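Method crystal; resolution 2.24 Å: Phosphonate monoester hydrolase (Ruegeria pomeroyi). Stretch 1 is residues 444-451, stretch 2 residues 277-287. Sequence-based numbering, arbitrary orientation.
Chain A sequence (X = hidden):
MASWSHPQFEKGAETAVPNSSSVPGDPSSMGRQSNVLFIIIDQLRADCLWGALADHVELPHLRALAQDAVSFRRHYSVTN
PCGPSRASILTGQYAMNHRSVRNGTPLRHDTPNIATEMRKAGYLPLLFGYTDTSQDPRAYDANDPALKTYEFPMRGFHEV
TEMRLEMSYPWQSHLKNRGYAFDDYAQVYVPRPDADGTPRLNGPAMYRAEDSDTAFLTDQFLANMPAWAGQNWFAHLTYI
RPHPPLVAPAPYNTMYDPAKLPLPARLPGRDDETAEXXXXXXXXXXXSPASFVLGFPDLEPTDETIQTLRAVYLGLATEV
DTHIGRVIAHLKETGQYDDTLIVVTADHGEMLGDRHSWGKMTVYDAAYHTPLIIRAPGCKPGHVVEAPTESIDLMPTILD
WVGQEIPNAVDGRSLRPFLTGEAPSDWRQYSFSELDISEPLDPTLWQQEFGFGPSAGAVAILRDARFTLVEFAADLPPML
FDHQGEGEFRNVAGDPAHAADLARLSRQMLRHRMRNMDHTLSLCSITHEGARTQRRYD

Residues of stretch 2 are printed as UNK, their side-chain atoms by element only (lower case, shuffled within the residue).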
# COMPACT_ATOMS: atom_id res chain seq x y z
N THR A 444 0.25 -34.46 -8.80
CA THR A 444 1.44 -35.01 -9.45
C THR A 444 1.40 -36.54 -9.42
O THR A 444 0.57 -37.12 -8.73
CB THR A 444 2.74 -34.49 -8.75
OG1 THR A 444 2.86 -35.04 -7.43
CG2 THR A 444 2.86 -32.98 -8.72
N LEU A 445 2.35 -37.18 -10.13
CA LEU A 445 2.50 -38.63 -10.14
C LEU A 445 2.80 -39.18 -8.74
O LEU A 445 2.29 -40.23 -8.38
CB LEU A 445 3.54 -39.11 -11.20
CG LEU A 445 3.21 -38.80 -12.68
CD1 LEU A 445 4.43 -38.97 -13.56
CD2 LEU A 445 2.12 -39.68 -13.20
N TRP A 446 3.58 -38.44 -7.92
CA TRP A 446 3.90 -38.78 -6.53
C TRP A 446 2.64 -38.73 -5.66
O TRP A 446 2.47 -39.59 -4.81
CB TRP A 446 4.93 -37.81 -5.96
CG TRP A 446 6.28 -37.91 -6.59
CD1 TRP A 446 7.26 -38.81 -6.29
CD2 TRP A 446 6.83 -37.04 -7.60
NE1 TRP A 446 8.38 -38.56 -7.06
CE2 TRP A 446 8.15 -37.47 -7.85
CE3 TRP A 446 6.32 -35.95 -8.32
CZ2 TRP A 446 8.97 -36.85 -8.80
CZ3 TRP A 446 7.12 -35.34 -9.27
CH2 TRP A 446 8.43 -35.81 -9.52
N GLN A 447 1.77 -37.71 -5.86
CA GLN A 447 0.52 -37.53 -5.12
C GLN A 447 -0.45 -38.64 -5.43
O GLN A 447 -1.11 -39.13 -4.51
CB GLN A 447 -0.14 -36.19 -5.43
CG GLN A 447 0.47 -35.04 -4.69
CD GLN A 447 -0.31 -33.77 -4.91
OE1 GLN A 447 -0.10 -33.05 -5.88
NE2 GLN A 447 -1.20 -33.46 -3.98
N GLN A 448 -0.54 -39.02 -6.73
CA GLN A 448 -1.42 -40.07 -7.24
C GLN A 448 -1.01 -41.44 -6.67
O GLN A 448 -1.88 -42.22 -6.30
CB GLN A 448 -1.37 -40.12 -8.78
CG GLN A 448 -2.12 -39.00 -9.46
CD GLN A 448 -1.71 -38.85 -10.90
OE1 GLN A 448 -1.87 -39.76 -11.72
NE2 GLN A 448 -1.20 -37.67 -11.27
N GLU A 449 0.30 -41.72 -6.60
CA GLU A 449 0.82 -43.00 -6.12
C GLU A 449 0.93 -43.06 -4.59
O GLU A 449 0.72 -44.13 -4.02
CB GLU A 449 2.19 -43.30 -6.78
CG GLU A 449 2.66 -44.74 -6.64
CD GLU A 449 3.80 -45.17 -7.55
OE1 GLU A 449 3.71 -44.95 -8.78
OE2 GLU A 449 4.77 -45.79 -7.04
N PHE A 450 1.27 -41.95 -3.94
CA PHE A 450 1.46 -41.98 -2.49
C PHE A 450 0.34 -41.41 -1.62
O PHE A 450 0.31 -41.71 -0.43
CB PHE A 450 2.89 -41.57 -2.08
CG PHE A 450 3.96 -42.24 -2.90
CD1 PHE A 450 4.22 -43.60 -2.78
CD2 PHE A 450 4.72 -41.51 -3.81
CE1 PHE A 450 5.20 -44.23 -3.55
CE2 PHE A 450 5.71 -42.13 -4.58
CZ PHE A 450 5.95 -43.48 -4.45
N GLY A 451 -0.61 -40.70 -2.21
CA GLY A 451 -1.82 -40.24 -1.54
C GLY A 451 -1.79 -39.04 -0.61
O GLY A 451 -2.78 -38.82 0.09
N UNK A 277 14.37 -46.49 -3.76
CA UNK A 277 13.34 -45.75 -3.02
C UNK A 277 12.13 -45.57 -3.95
O UNK A 277 12.32 -45.28 -5.13
n UNK A 277 12.06 -42.80 0.31
c UNK A 277 13.15 -43.52 -0.13
c UNK A 277 12.98 -43.71 -1.47
n UNK A 277 11.80 -43.07 -1.85
c UNK A 277 13.87 -44.39 -2.47
c UNK A 277 11.27 -42.57 -0.74
N UNK A 278 10.89 -45.74 -3.43
CA UNK A 278 9.69 -45.59 -4.28
C UNK A 278 9.50 -44.25 -5.00
O UNK A 278 8.78 -44.23 -5.99
c UNK A 278 10.51 -46.11 -2.05
c UNK A 278 8.55 -45.83 -3.29
c UNK A 278 9.14 -46.64 -2.21
N UNK A 279 10.11 -43.16 -4.49
CA UNK A 279 10.10 -41.79 -5.04
C UNK A 279 10.53 -41.76 -6.53
O UNK A 279 10.04 -40.93 -7.30
c UNK A 279 12.87 -38.27 -6.34
c UNK A 279 11.44 -39.56 -4.86
c UNK A 279 12.10 -37.15 -6.12
c UNK A 279 11.00 -37.21 -5.30
c UNK A 279 10.67 -38.41 -4.67
c UNK A 279 12.54 -39.48 -5.70
c UNK A 279 11.05 -40.88 -4.21
N UNK A 280 11.49 -42.65 -6.89
CA UNK A 280 12.10 -42.79 -8.21
C UNK A 280 11.23 -43.41 -9.28
O UNK A 280 11.55 -43.30 -10.47
c UNK A 280 13.49 -43.43 -8.12
c UNK A 280 14.82 -41.33 -7.69
c UNK A 280 14.45 -42.61 -7.30
c UNK A 280 15.88 -42.37 -5.36
c UNK A 280 16.20 -41.09 -5.74
c UNK A 280 15.68 -40.57 -6.91
c UNK A 280 14.98 -43.12 -6.12
N UNK A 281 10.14 -44.05 -8.84
CA UNK A 281 9.11 -44.60 -9.71
C UNK A 281 8.52 -43.43 -10.47
O UNK A 281 8.83 -43.26 -11.65
N UNK A 282 7.79 -42.52 -9.77
CA UNK A 282 7.26 -41.31 -10.43
C UNK A 282 8.35 -40.37 -10.99
O UNK A 282 8.11 -39.74 -12.01
c UNK A 282 7.32 -42.58 -8.36
c UNK A 282 6.09 -41.74 -8.37
c UNK A 282 6.46 -40.63 -9.32
N UNK A 283 9.52 -40.31 -10.34
CA UNK A 283 10.65 -39.49 -10.74
C UNK A 283 11.29 -39.92 -12.07
O UNK A 283 11.65 -39.05 -12.85
c UNK A 283 11.68 -39.40 -9.62
N UNK A 284 11.41 -41.24 -12.35
CA UNK A 284 11.94 -41.68 -13.66
C UNK A 284 10.81 -41.58 -14.72
O UNK A 284 11.09 -41.64 -15.91
c UNK A 284 13.84 -43.22 -12.86
c UNK A 284 12.55 -43.13 -13.63
o UNK A 284 11.61 -44.07 -13.11
N UNK A 285 9.55 -41.47 -14.28
CA UNK A 285 8.39 -41.44 -15.18
C UNK A 285 7.92 -40.01 -15.51
O UNK A 285 7.14 -39.86 -16.44
c UNK A 285 7.26 -43.77 -14.93
n UNK A 285 5.78 -45.00 -11.17
c UNK A 285 6.61 -44.67 -13.87
n UNK A 285 5.43 -44.06 -13.25
n UNK A 285 4.00 -43.58 -11.50
c UNK A 285 7.23 -42.27 -14.58
c UNK A 285 5.08 -44.21 -11.97
N UNK A 286 8.42 -38.98 -14.77
CA UNK A 286 8.09 -37.55 -14.90
C UNK A 286 8.55 -36.96 -16.23
O UNK A 286 7.77 -36.26 -16.88
c UNK A 286 9.06 -34.30 -14.07
o UNK A 286 7.15 -31.32 -13.15
c UNK A 286 8.68 -36.78 -13.70
c UNK A 286 7.51 -32.64 -13.29
c UNK A 286 8.67 -32.96 -13.95
c UNK A 286 7.10 -34.97 -12.89
c UNK A 286 8.26 -35.32 -13.57
c UNK A 286 6.72 -33.64 -12.75
N UNK A 287 9.83 -37.23 -16.62
CA UNK A 287 10.46 -36.79 -17.88
C UNK A 287 11.03 -37.99 -18.63
O UNK A 287 11.27 -39.04 -18.04
o UNK A 287 11.07 -34.54 -17.15
c UNK A 287 11.57 -35.78 -17.62
O HOH W 1 7.77 -46.76 -7.01

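Position 277 carries one carbon and then a five-membered ring of three carbons and two nitrogens, and it stays out of contact with stretch 1: histidine. His-277 ND1 instead accepts from N of position 279 at 3.1 Å, a cap on the turn that leads into the helix.

At 278 three carbons close a ring onto the backbone N, and the CB lies 3.7 Å from Phe-450 CZ: proline. Pro-278 O, 3.3 Å from Phe-450 CZ, meets the phenyl ring at its edge.

Position 279 has one carbon followed by a ring of six carbons and no oxygen, and that ring runs nearly parallel to the Trp-446 five-membered ring, slid so that they barely overlap: phenylalanine. Phe-279 CD2 is 3.3 Å from Trp-446 NE1, and Trp-446 NE1 donates to Phe-279 O at 2.9 Å.

Position 280 shows the same seven carbons, but its CA-to-CB bond points away from stretch 1 and it makes no contact there: phenylalanine again.

Position 281 has no side-chain atoms and is glycine. A CB here would point toward stretch 1, yet the clash would be local, with position 282.

At 282 three carbons again close onto the backbone N, set as a knob among Leu-445, Trp-446, Glu-449 and Phe-450: proline. Pro-282 CB sits 3.6 Å from the centroid of the Trp-446 five-membered ring, almost on the normal, a CH-pi contact. An ideal CB on Gly-281 would lie 2.9 Å from Pro-282 CD.

Position 283 has a single carbon, a CB that packs 3.8 Å from Trp-446 CZ2: alanine.

At 284 one carbon bears an oxygen and a carbon, and the CA-to-CB bond points away from stretch 1: threonine. Thr-284 OG1 donates to Phe-280 O at 2.8 Å.

Position 285 has three carbons, a nitrogen, then a carbon with two more nitrogens; its CA-to-CB bond points sideways, but the terminal nitrogens approach Glu-449 OE1: arginine. Arg-285 NH2 is 3.1 Å and Arg-285 NH1 3.2 Å from Glu-449 OE1 in a salt bridge.

Position 286 has one carbon and a six-carbon ring bearing an oxygen, and a ring carbon approaches Trp-446 CZ3: tyrosine. Tyr-286 CD1 is 3.6 Å from Trp-446 CZ3.

Position 287, one carbon and one oxygen, out of reach of stretch 1, is serine.

The rule is a compact proline knob against a broad indole. The helix axes approach to 9.2 Å at 146°, and Leu-445 CB meets Pro-282 CB at 3.8 Å. One indole hydrogen bond satisfies the buried Trp-446 nitrogen, while charge is left to the exposed Glu-449 and Arg-285. A water extends the polar margin, its O donating to Pro-278 O at 2.9 Å and Glu-449 OE2 at 3.2 Å.

Stretch 2, residues 277-287: HPFFGPATRYS
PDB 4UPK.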